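Phosphonopyruvate hydrolase (Variovorax sp., PDB 2DUA) hydrolyses the carbon-phosphorus bond of 3-phosphonopyruvate to give pyruvate and phosphate, using a divalent metal ion such as cobalt, magnesium or manganese. Local coordinates at residues Ala6-Leu11 with Asp147-Val152; Gly38-Gly43 with Ile231-Asn236; Ala106-Asp111 with Ile153-Ala158; Ile183-Arg188 with Leu208-Thr213. All blocks are in the same frame, centred on the assembly; numbering follows the deposited sequence.

Interaction 1 of 4, residues Ala6-Leu11 with Asp147-Val152; sequences ALRAAL and DRDFVV
Val151 meets three side chains of the helix at once: its CG2 methyl lies over one face of the Arg8 guanidinium, 3.5 Å from Arg8 NE, while Leu7 and Leu11 complete the packing. Leu7 crosses it at a slant, with Leu7 CD2 4.1 Å from Val151 CG2, and Leu11 comes tip to tip, its CD1 on Val151 CG1. A small branched residue suits this tightly packed half because one methyl, CG2, is shared by Arg8 and Leu7, while CG1 meets Leu11. The guanidinium is gripped as closely by polar atoms. The Arg8 chain, bent at chi2 (50°) and chi3, turns it to the turn Asp147-Phe150, where Arg8 NE donates to Asp149 O at 3.0 Å, approaching from above the carbonyl plane, and Arg8 NH1 makes a weak bond to Phe150 O at 3.1 Å. Its NH2 forms a salt bridge with Asp181, whose other carboxylate oxygen receives Val152 N. Leu7, Arg8 and Leu11 are spaced i, i+1 and i+4, so one side of helix 3-13 faces the loop and the first residues of strand 151-156. The helix precedes the first strand of a TIM barrel and here packs at the amino-terminal end of the fifth, where Leu7 also rests on Ala106 of the neighbouring strand. The outer margin is looser. Asp149 OD1 comes no nearer than 4.2 Å, to Arg8 CG, although its backbone is tied by an Asx turn, Asp149 N to Asp147 OD1 at 2.8 Å. Arg148 leads its long side chain away from the helix, as befits an exposed residue.

Interaction 2 of 4, residues Gly38-Gly43 with Ile231-Asn236; sequences GIWGSG and IVIYGN. With OXL (oxalate ion), chain C.
The substrate pocket at the carboxy-terminal mouth of the barrel is bordered here by Trp40, Ser42 and the Gly235 carbonyl, with Ile233 backing the indole from behind. Ile233 lays its CG2 methyl over one face of the indole, 3.6 Å from the centroid of the five-membered ring and 22° off the ring normal, a CH-pi contact in which Ile233 CG2 bears on Trp40 CD1 at 3.4 Å. The two side chains cross at about a right angle; Ser42 CA lies over the rim of the opposite face. With CG anti to the backbone N (chi1 165°), the indole extends from strand 38-41 toward strand 229-234. These are the second and eighth strands of the TIM barrel, separated in the sheet by strand 17-21, so no backbone hydrogen bond joins them; side chains, chiefly Trp40, bridge the interior. An indole is long enough to span that gap and still has an N-H to offer: Trp40 NE1 donates to oxalate O1 at 2.9 Å, with an angle of 140° at the hydrogen. Ser42 OG bonds oxalate O1 at 2.6 Å, and also caps the helix that follows by accepting from Glu45 N. Gly235 lets its backbone lie close to the ring, Gly235 O sitting at the indole edge, 3.8 Å from Trp40 CD1. Phe44 N and Arg155 NH1 also bond the oxalate, while Gly43 N is held by Asp81, a magnesium ligand.

Interaction 3 of 4, residues Ala106-Asp111 with Ile153-Ala158; sequences AIVMED and IARVEA. With OXL (oxalate ion), chain C.
Arg155 N donates to Met109 O at 2.8 Å, almost straight (172°), the shortest of four backbone bonds that join strands 106-110 and 151-156 of the barrel in parallel. Beyond the last rung Asp111 turns its side chain back, CG lying between N and the carbonyl carbon (chi1 56°), and Asp111 OD1 takes Glu157 N at 3.0 Å on its syn side; OD2 is hydrogen-bonded to Tyr175. Within the second segment Arg155 NE forms a salt bridge with Glu157 OE2 at 2.8 Å: the oxygen lies in the guanidinium plane, but NE meets it from above the carboxylate plane. Arg155 is extended from CG to NE, which carries Arg155 NH1 to oxalate O4 at 3.1 Å. Glu110 runs alongside, Glu110 CB 3.7 Å from Arg155 CB; its OE2 lies well out of the guanidinium plane, so the two are near as charges without a hydrogen bond. Farther down the interior face Val108 CG2 packs on Ile153 CB at 3.8 Å, branched residues that fill the barrel's core, while Met109 and Ala154 face helix 131-144, where a small alanine lets the helix come close. Glu157 thus holds the guanidinium at NE and fixes how it is turned, while NH1, at another corner, meets the anionic ligand.

Interaction 4 of 4, residues Ile183-Arg188 with Leu208-Thr213; sequences ILIHSR and LVLVPT
Leu184 and Val209 interlock on the interior face of the TIM barrel, at the parallel pair of a beta-alpha-beta unit in which helix 193-201 connects strands 182-185 and 208-210. Leu184 CB is 3.7 Å from Val209 CB, and the forked end of Leu184, with CG anti to the backbone N (chi1 -172°), runs on between two valines: Leu184 CD1 bears on Val209 CG1 toward the start of the second segment and on Val211 CG2 toward its carboxy-terminal end, at 3.9 Å each. Valines keep those bumps short, leaving a groove wide enough for the leucine. On the outer face, where Leu208 and Ile185 meet helix 193-201, Leu208 CD2 fits against Ile183 CB at 3.9 Å, and Leu210 lies beside Ile185, its CD2 on Ile185 CG2. Two backbone bonds, Val209 N to Ile183 O and Ile185 N to Val209 O, hold this relief in place. Past Ile185 the segments spread apart, and the flat ring of substrate-binding His186 crosses toward Val211, its edge meeting the carbonyl, with His186 CE1 3.3 Å from Val211 O. A water fills the notch left between the diverging chains, donating to Ile185 O, accepting from Val211 N at 2.8 Å, and hydrogen-bonded to His186 ND1 at 2.9 Å.

All four contacts belong to one TIM barrel, but at different depths. Interaction 1 is the partly exposed one, a helix against the strand's amino-terminal end, while interactions 2, 3 and 4 are buried. Interactions 1 and 3 share strand 151-156, and Leu11 packs on Ile231 to link interactions 1 and 2. Interactions 3 and 4 are adjoining strand pairs, with Ala154 and Val156 bonded to Leu184; Leu210 in turn probably hydrogen-bonds strand 229-234 of interaction 2. Backbone ladders dominate interactions 3 and 4, whereas interaction 2 has none and joins non-adjacent strands through side chains. Oxalate unites interactions 2 and 3, and His186 packs beside Arg155. The ligand-binding charge lies at the carboxy-terminal mouth, while interaction 1 has its own charged pair at the other end.

Interaction 1 of 4, residues Ala6-Leu11 with Asp147-Val152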
# COMPACT_ATOMS: atom_id res chain seq x y z
N ALA A 6 9.21 -25.38 -12.80
CA ALA A 6 8.27 -26.39 -12.28
C ALA A 6 6.92 -26.34 -13.03
O ALA A 6 6.37 -27.36 -13.43
CB ALA A 6 8.04 -26.16 -10.75
N LEU A 7 6.41 -25.14 -13.27
CA LEU A 7 5.16 -25.00 -13.95
C LEU A 7 5.30 -25.48 -15.39
O LEU A 7 4.46 -26.23 -15.92
CB LEU A 7 4.75 -23.52 -13.96
CG LEU A 7 3.36 -23.25 -14.55
CD1 LEU A 7 2.39 -24.26 -13.99
CD2 LEU A 7 2.92 -21.78 -14.25
N ARG A 8 6.37 -25.02 -16.02
CA ARG A 8 6.63 -25.36 -17.41
C ARG A 8 6.77 -26.87 -17.55
O ARG A 8 6.19 -27.47 -18.46
CB ARG A 8 7.91 -24.59 -17.83
CG ARG A 8 7.99 -24.24 -19.26
CD ARG A 8 6.76 -23.56 -19.80
NE ARG A 8 6.86 -22.11 -19.92
CZ ARG A 8 6.33 -21.45 -20.95
NH1 ARG A 8 6.41 -20.13 -21.03
NH2 ARG A 8 5.72 -22.13 -21.93
N ALA A 9 7.53 -27.48 -16.65
CA ALA A 9 7.75 -28.92 -16.64
C ALA A 9 6.39 -29.67 -16.57
O ALA A 9 6.18 -30.70 -17.25
CB ALA A 9 8.63 -29.29 -15.44
N ALA A 10 5.47 -29.15 -15.75
CA ALA A 10 4.12 -29.75 -15.62
C ALA A 10 3.39 -29.65 -16.96
O ALA A 10 2.86 -30.64 -17.45
CB ALA A 10 3.29 -29.02 -14.48
N LEU A 11 3.38 -28.46 -17.56
CA LEU A 11 2.71 -28.27 -18.87
C LEU A 11 3.31 -29.12 -20.00
O LEU A 11 2.59 -29.68 -20.86
CB LEU A 11 2.80 -26.82 -19.32
CG LEU A 11 1.85 -25.80 -18.73
CD1 LEU A 11 2.09 -24.44 -19.39
CD2 LEU A 11 0.44 -26.29 -18.92
N ASP A 147 11.69 -13.86 -17.78
CA ASP A 147 12.03 -15.28 -17.83
C ASP A 147 11.12 -15.96 -18.84
O ASP A 147 9.93 -15.99 -18.64
CB ASP A 147 11.83 -15.88 -16.43
CG ASP A 147 12.12 -17.38 -16.36
OD1 ASP A 147 12.42 -18.05 -17.38
OD2 ASP A 147 12.03 -17.89 -15.24
N ARG A 148 11.67 -16.53 -19.91
CA ARG A 148 10.81 -17.19 -20.91
C ARG A 148 10.02 -18.33 -20.29
O ARG A 148 9.03 -18.74 -20.87
CB ARG A 148 11.64 -17.69 -22.10
CG ARG A 148 13.11 -17.33 -22.00
CD ARG A 148 13.55 -15.98 -22.67
NE ARG A 148 12.74 -14.80 -22.35
CZ ARG A 148 13.10 -13.56 -22.65
NH1 ARG A 148 14.26 -13.34 -23.27
NH2 ARG A 148 12.28 -12.54 -22.40
N ASP A 149 10.41 -18.83 -19.11
CA ASP A 149 9.63 -19.89 -18.48
C ASP A 149 8.31 -19.37 -17.89
O ASP A 149 7.40 -20.16 -17.69
CB ASP A 149 10.41 -20.58 -17.36
CG ASP A 149 11.54 -21.42 -17.87
OD1 ASP A 149 11.43 -21.88 -19.04
OD2 ASP A 149 12.53 -21.62 -17.11
N PHE A 150 8.22 -18.06 -17.63
CA PHE A 150 7.02 -17.42 -17.08
C PHE A 150 5.89 -17.76 -18.07
O PHE A 150 6.08 -17.64 -19.28
CB PHE A 150 7.24 -15.91 -17.01
CG PHE A 150 6.11 -15.15 -16.46
CD1 PHE A 150 5.93 -15.06 -15.06
CD2 PHE A 150 5.20 -14.50 -17.33
CE1 PHE A 150 4.86 -14.32 -14.55
CE2 PHE A 150 4.13 -13.76 -16.80
CZ PHE A 150 3.97 -13.68 -15.42
N VAL A 151 4.71 -18.14 -17.57
CA VAL A 151 3.63 -18.55 -18.45
C VAL A 151 2.50 -17.54 -18.68
O VAL A 151 1.94 -16.96 -17.76
CB VAL A 151 3.06 -19.96 -17.91
CG1 VAL A 151 1.80 -20.39 -18.66
CG2 VAL A 151 4.15 -21.04 -18.04
N VAL A 152 2.14 -17.34 -19.94
CA VAL A 152 1.05 -16.40 -20.26
C VAL A 152 -0.17 -17.21 -20.68
O VAL A 152 -0.12 -17.93 -21.66
CB VAL A 152 1.50 -15.44 -21.40
CG1 VAL A 152 0.33 -14.52 -21.80
CG2 VAL A 152 2.70 -14.64 -20.93

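Interaction 2 of 4, residues Gly38-Gly43 with Ile231-Asn236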
# COMPACT_ATOMS: atom_id res chain seq x y z
N GLY A 38 -0.49 -26.05 -7.67
CA GLY A 38 -0.23 -24.62 -7.68
C GLY A 38 -1.33 -23.82 -6.97
O GLY A 38 -2.33 -24.37 -6.50
N ILE A 39 -1.09 -22.52 -6.82
CA ILE A 39 -2.06 -21.62 -6.20
C ILE A 39 -2.67 -20.76 -7.29
O ILE A 39 -1.95 -20.34 -8.19
CB ILE A 39 -1.37 -20.63 -5.23
CG1 ILE A 39 -0.68 -21.39 -4.09
CG2 ILE A 39 -2.42 -19.60 -4.66
CD1 ILE A 39 -1.59 -22.42 -3.29
N TRP A 40 -3.98 -20.48 -7.20
CA TRP A 40 -4.67 -19.59 -8.14
C TRP A 40 -4.95 -18.27 -7.37
O TRP A 40 -5.73 -18.24 -6.42
CB TRP A 40 -5.97 -20.28 -8.62
CG TRP A 40 -7.05 -19.42 -9.34
CD1 TRP A 40 -8.38 -19.40 -9.05
CD2 TRP A 40 -6.90 -18.58 -10.52
NE1 TRP A 40 -9.07 -18.61 -9.95
CE2 TRP A 40 -8.18 -18.10 -10.87
CE3 TRP A 40 -5.79 -18.18 -11.32
CZ2 TRP A 40 -8.40 -17.27 -11.95
CZ3 TRP A 40 -6.01 -17.35 -12.41
CH2 TRP A 40 -7.31 -16.90 -12.72
N GLY A 41 -4.30 -17.18 -7.79
CA GLY A 41 -4.47 -15.89 -7.14
C GLY A 41 -5.69 -15.23 -7.73
O GLY A 41 -5.61 -14.29 -8.48
N SER A 42 -6.85 -15.78 -7.34
CA SER A 42 -8.17 -15.40 -7.81
C SER A 42 -8.63 -13.94 -7.50
O SER A 42 -8.62 -13.53 -6.31
CB SER A 42 -9.17 -16.37 -7.17
OG SER A 42 -10.45 -15.95 -7.53
N GLY A 43 -9.05 -13.19 -8.54
CA GLY A 43 -9.51 -11.83 -8.29
C GLY A 43 -10.87 -11.98 -7.64
O GLY A 43 -11.29 -11.18 -6.83
N ILE A 231 -4.30 -28.01 -17.20
CA ILE A 231 -4.46 -27.45 -15.85
C ILE A 231 -5.90 -27.40 -15.46
O ILE A 231 -6.74 -27.09 -16.30
CB ILE A 231 -3.94 -26.00 -15.75
CG1 ILE A 231 -2.43 -25.95 -15.99
CG2 ILE A 231 -4.26 -25.43 -14.37
CD1 ILE A 231 -1.85 -24.55 -16.06
N VAL A 232 -6.19 -27.78 -14.21
CA VAL A 232 -7.54 -27.66 -13.69
C VAL A 232 -7.42 -26.72 -12.49
O VAL A 232 -6.54 -26.89 -11.63
CB VAL A 232 -8.15 -29.01 -13.25
CG1 VAL A 232 -7.25 -29.71 -12.22
CG2 VAL A 232 -9.53 -28.78 -12.72
N ILE A 233 -8.27 -25.71 -12.47
CA ILE A 233 -8.26 -24.72 -11.38
C ILE A 233 -9.56 -24.82 -10.55
O ILE A 233 -10.66 -24.86 -11.12
CB ILE A 233 -8.17 -23.28 -11.95
CG1 ILE A 233 -6.82 -23.07 -12.63
CG2 ILE A 233 -8.43 -22.25 -10.81
CD1 ILE A 233 -6.67 -21.75 -13.43
N TYR A 234 -9.42 -24.86 -9.23
CA TYR A 234 -10.58 -24.85 -8.32
C TYR A 234 -10.74 -23.34 -8.04
O TYR A 234 -9.99 -22.74 -7.26
CB TYR A 234 -10.21 -25.67 -7.10
CG TYR A 234 -10.15 -27.13 -7.47
CD1 TYR A 234 -11.33 -27.87 -7.67
CD2 TYR A 234 -8.94 -27.78 -7.66
CE1 TYR A 234 -11.29 -29.22 -8.05
CE2 TYR A 234 -8.90 -29.18 -8.07
CZ TYR A 234 -10.10 -29.85 -8.25
OH TYR A 234 -10.11 -31.17 -8.67
N GLY A 235 -11.71 -22.73 -8.68
CA GLY A 235 -11.80 -21.26 -8.70
C GLY A 235 -12.23 -20.47 -7.43
O GLY A 235 -11.77 -19.33 -7.29
N ASN A 236 -13.06 -21.01 -6.54
CA ASN A 236 -13.54 -20.20 -5.42
C ASN A 236 -13.90 -21.02 -4.20
O ASN A 236 -14.68 -20.58 -3.38
CB ASN A 236 -14.78 -19.48 -5.88
CG ASN A 236 -15.80 -20.43 -6.46
OD1 ASN A 236 -16.60 -20.03 -7.29
ND2 ASN A 236 -15.78 -21.69 -6.05
C1 OXL C . -11.43 -15.95 -10.58
C2 OXL C . -11.65 -16.26 -12.00
O1 OXL C . -11.37 -16.93 -9.72
O2 OXL C . -11.42 -15.35 -12.85
O3 OXL C . -11.31 -14.74 -10.28
O4 OXL C . -12.03 -17.41 -12.33

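Interaction 3 of 4, residues Ala106-Asp111 with Ile153-Ala158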
# COMPACT_ATOMS: atom_id res chain seq x y z
N ALA A 106 2.79 -17.40 -13.49
CA ALA A 106 1.93 -17.25 -14.66
C ALA A 106 0.88 -16.18 -14.41
O ALA A 106 0.58 -15.83 -13.27
CB ALA A 106 1.20 -18.57 -14.98
N ILE A 107 0.35 -15.65 -15.51
CA ILE A 107 -0.77 -14.73 -15.41
C ILE A 107 -1.86 -15.26 -16.30
O ILE A 107 -1.58 -16.00 -17.26
CB ILE A 107 -0.40 -13.24 -15.79
CG1 ILE A 107 0.32 -13.16 -17.15
CG2 ILE A 107 0.43 -12.64 -14.64
CD1 ILE A 107 -0.68 -13.03 -18.34
N VAL A 108 -3.10 -14.95 -15.94
CA VAL A 108 -4.29 -15.28 -16.74
C VAL A 108 -4.95 -13.93 -17.09
O VAL A 108 -5.23 -13.13 -16.21
CB VAL A 108 -5.27 -16.13 -15.98
CG1 VAL A 108 -6.54 -16.27 -16.80
CG2 VAL A 108 -4.61 -17.52 -15.68
N MET A 109 -5.14 -13.68 -18.38
CA MET A 109 -5.70 -12.44 -18.89
C MET A 109 -6.85 -12.82 -19.83
O MET A 109 -6.70 -13.68 -20.66
CB MET A 109 -4.61 -11.64 -19.64
CG MET A 109 -5.04 -10.27 -20.04
SD MET A 109 -3.72 -9.22 -20.76
CE MET A 109 -2.91 -10.27 -21.85
N GLU A 110 -7.98 -12.16 -19.69
CA GLU A 110 -9.14 -12.51 -20.48
C GLU A 110 -9.47 -11.46 -21.54
O GLU A 110 -9.09 -10.29 -21.42
CB GLU A 110 -10.31 -12.72 -19.53
CG GLU A 110 -10.75 -11.42 -18.87
CD GLU A 110 -11.49 -11.69 -17.56
OE1 GLU A 110 -12.49 -10.97 -17.29
OE2 GLU A 110 -11.07 -12.60 -16.80
N ASP A 111 -10.22 -11.87 -22.57
CA ASP A 111 -10.53 -10.97 -23.70
C ASP A 111 -11.81 -10.16 -23.61
O ASP A 111 -12.35 -9.70 -24.62
CB ASP A 111 -10.51 -11.76 -25.03
CG ASP A 111 -11.47 -12.95 -25.03
OD1 ASP A 111 -12.20 -13.19 -24.05
OD2 ASP A 111 -11.47 -13.67 -26.04
N ILE A 153 -1.26 -17.14 -19.91
CA ILE A 153 -2.45 -17.90 -20.21
C ILE A 153 -3.53 -16.92 -20.69
O ILE A 153 -3.80 -15.95 -20.04
CB ILE A 153 -2.98 -18.65 -18.97
CG1 ILE A 153 -1.89 -19.59 -18.42
CG2 ILE A 153 -4.29 -19.46 -19.32
CD1 ILE A 153 -2.18 -20.19 -17.05
N ALA A 154 -4.08 -17.18 -21.87
CA ALA A 154 -5.15 -16.35 -22.45
C ALA A 154 -6.49 -17.04 -22.18
O ALA A 154 -6.73 -18.21 -22.53
CB ALA A 154 -4.96 -16.18 -23.99
N ARG A 155 -7.37 -16.27 -21.56
CA ARG A 155 -8.70 -16.76 -21.21
C ARG A 155 -9.71 -16.29 -22.24
O ARG A 155 -9.89 -15.07 -22.45
CB ARG A 155 -9.09 -16.23 -19.85
CG ARG A 155 -10.52 -16.59 -19.50
CD ARG A 155 -10.70 -16.31 -18.00
NE ARG A 155 -12.06 -16.64 -17.59
CZ ARG A 155 -12.38 -17.05 -16.36
NH1 ARG A 155 -11.44 -17.17 -15.40
NH2 ARG A 155 -13.64 -17.40 -16.09
N VAL A 156 -10.35 -17.25 -22.89
CA VAL A 156 -11.34 -16.98 -23.96
C VAL A 156 -12.77 -16.95 -23.35
O VAL A 156 -13.25 -17.97 -22.80
CB VAL A 156 -11.24 -18.11 -25.07
CG1 VAL A 156 -12.39 -17.96 -26.14
CG2 VAL A 156 -9.85 -18.06 -25.76
N GLU A 157 -13.43 -15.81 -23.44
CA GLU A 157 -14.75 -15.69 -22.86
C GLU A 157 -15.85 -15.74 -23.92
O GLU A 157 -16.99 -15.35 -23.63
CB GLU A 157 -14.86 -14.36 -22.08
CG GLU A 157 -14.02 -14.37 -20.76
CD GLU A 157 -14.67 -15.22 -19.71
OE1 GLU A 157 -15.73 -14.81 -19.18
OE2 GLU A 157 -14.16 -16.32 -19.42
N ALA A 158 -15.51 -16.21 -25.13
CA ALA A 158 -16.48 -16.26 -26.23
C ALA A 158 -17.73 -17.12 -25.97
O ALA A 158 -18.82 -16.76 -26.43
CB ALA A 158 -15.79 -16.69 -27.54
C1 OXL C . -11.43 -15.95 -10.58
C2 OXL C . -11.65 -16.26 -12.00
O1 OXL C . -11.37 -16.93 -9.72
O2 OXL C . -11.42 -15.35 -12.85
O3 OXL C . -11.31 -14.74 -10.28
O4 OXL C . -12.03 -17.41 -12.33

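Interaction 4 of 4, residues Ile183-Arg188 with Leu208-Thr213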
# COMPACT_ATOMS: atom_id res chain seq x y z
N ILE A 183 -4.55 -21.96 -23.10
CA ILE A 183 -5.80 -21.29 -23.34
C ILE A 183 -6.78 -21.75 -22.27
O ILE A 183 -6.97 -22.94 -22.08
CB ILE A 183 -6.40 -21.65 -24.77
CG1 ILE A 183 -5.44 -21.17 -25.90
CG2 ILE A 183 -7.77 -21.02 -24.91
CD1 ILE A 183 -5.11 -19.60 -25.80
N LEU A 184 -7.37 -20.79 -21.58
CA LEU A 184 -8.33 -21.14 -20.53
C LEU A 184 -9.69 -20.89 -21.18
O LEU A 184 -9.96 -19.77 -21.63
CB LEU A 184 -8.11 -20.24 -19.31
CG LEU A 184 -8.91 -20.60 -18.06
CD1 LEU A 184 -8.34 -19.85 -16.87
CD2 LEU A 184 -10.41 -20.29 -18.26
N ILE A 185 -10.53 -21.91 -21.25
CA ILE A 185 -11.84 -21.77 -21.86
C ILE A 185 -12.90 -21.96 -20.78
O ILE A 185 -12.81 -22.86 -19.96
CB ILE A 185 -12.03 -22.77 -23.03
CG1 ILE A 185 -13.43 -22.60 -23.59
CG2 ILE A 185 -11.70 -24.24 -22.59
CD1 ILE A 185 -13.58 -21.27 -24.39
N HIS A 186 -13.89 -21.09 -20.77
CA HIS A 186 -14.89 -21.10 -19.72
C HIS A 186 -16.33 -21.18 -20.25
O HIS A 186 -16.62 -20.63 -21.29
CB HIS A 186 -14.69 -19.81 -18.92
CG HIS A 186 -15.23 -19.88 -17.53
ND1 HIS A 186 -14.93 -20.92 -16.67
CD2 HIS A 186 -16.12 -19.09 -16.88
CE1 HIS A 186 -15.62 -20.78 -15.56
NE2 HIS A 186 -16.36 -19.68 -15.65
N SER A 187 -17.20 -21.83 -19.48
CA SER A 187 -18.62 -21.99 -19.82
C SER A 187 -19.51 -21.67 -18.62
O SER A 187 -19.12 -21.90 -17.49
CB SER A 187 -18.92 -23.43 -20.22
OG SER A 187 -20.26 -23.55 -20.64
N ARG A 188 -20.71 -21.16 -18.88
CA ARG A 188 -21.66 -20.87 -17.80
C ARG A 188 -22.93 -21.76 -18.03
O ARG A 188 -23.90 -21.69 -17.28
CB ARG A 188 -22.07 -19.39 -17.80
CG ARG A 188 -23.29 -19.15 -18.66
CD ARG A 188 -23.27 -17.83 -19.39
NE ARG A 188 -23.07 -16.68 -18.51
CZ ARG A 188 -23.16 -15.43 -18.93
NH1 ARG A 188 -23.44 -15.18 -20.21
NH2 ARG A 188 -22.97 -14.43 -18.10
N LEU A 208 -5.00 -26.77 -22.66
CA LEU A 208 -6.19 -26.05 -22.25
C LEU A 208 -6.21 -25.95 -20.72
O LEU A 208 -5.56 -26.73 -20.03
CB LEU A 208 -7.45 -26.76 -22.72
CG LEU A 208 -7.58 -26.80 -24.24
CD1 LEU A 208 -8.91 -27.48 -24.51
CD2 LEU A 208 -7.49 -25.36 -24.86
N VAL A 209 -6.92 -24.95 -20.21
CA VAL A 209 -7.08 -24.74 -18.77
C VAL A 209 -8.56 -24.69 -18.49
O VAL A 209 -9.29 -23.94 -19.14
CB VAL A 209 -6.48 -23.43 -18.29
CG1 VAL A 209 -6.57 -23.31 -16.73
CG2 VAL A 209 -5.02 -23.34 -18.73
N LEU A 210 -9.01 -25.54 -17.56
CA LEU A 210 -10.42 -25.50 -17.17
C LEU A 210 -10.63 -25.01 -15.71
O LEU A 210 -9.79 -25.27 -14.83
CB LEU A 210 -11.03 -26.89 -17.31
CG LEU A 210 -11.02 -27.57 -18.69
CD1 LEU A 210 -11.82 -28.91 -18.59
CD2 LEU A 210 -11.64 -26.61 -19.68
N VAL A 211 -11.74 -24.30 -15.47
CA VAL A 211 -12.16 -23.82 -14.15
C VAL A 211 -13.58 -24.35 -14.05
O VAL A 211 -14.52 -23.62 -14.24
CB VAL A 211 -12.10 -22.29 -13.99
CG1 VAL A 211 -12.32 -21.86 -12.49
CG2 VAL A 211 -10.72 -21.75 -14.49
N PRO A 212 -13.75 -25.63 -13.77
CA PRO A 212 -15.10 -26.22 -13.76
C PRO A 212 -15.94 -26.01 -12.50
O PRO A 212 -16.55 -26.98 -12.00
CB PRO A 212 -14.82 -27.70 -14.03
CG PRO A 212 -13.59 -27.94 -13.18
CD PRO A 212 -12.72 -26.64 -13.46
N THR A 213 -16.01 -24.76 -12.03
CA THR A 213 -16.74 -24.48 -10.78
C THR A 213 -18.22 -24.79 -10.93
O THR A 213 -18.86 -25.24 -9.98
CB THR A 213 -16.55 -22.99 -10.32
OG1 THR A 213 -16.89 -22.11 -11.39
CG2 THR A 213 -15.07 -22.71 -9.98
O HOH W 1 -13.70 -23.48 -17.36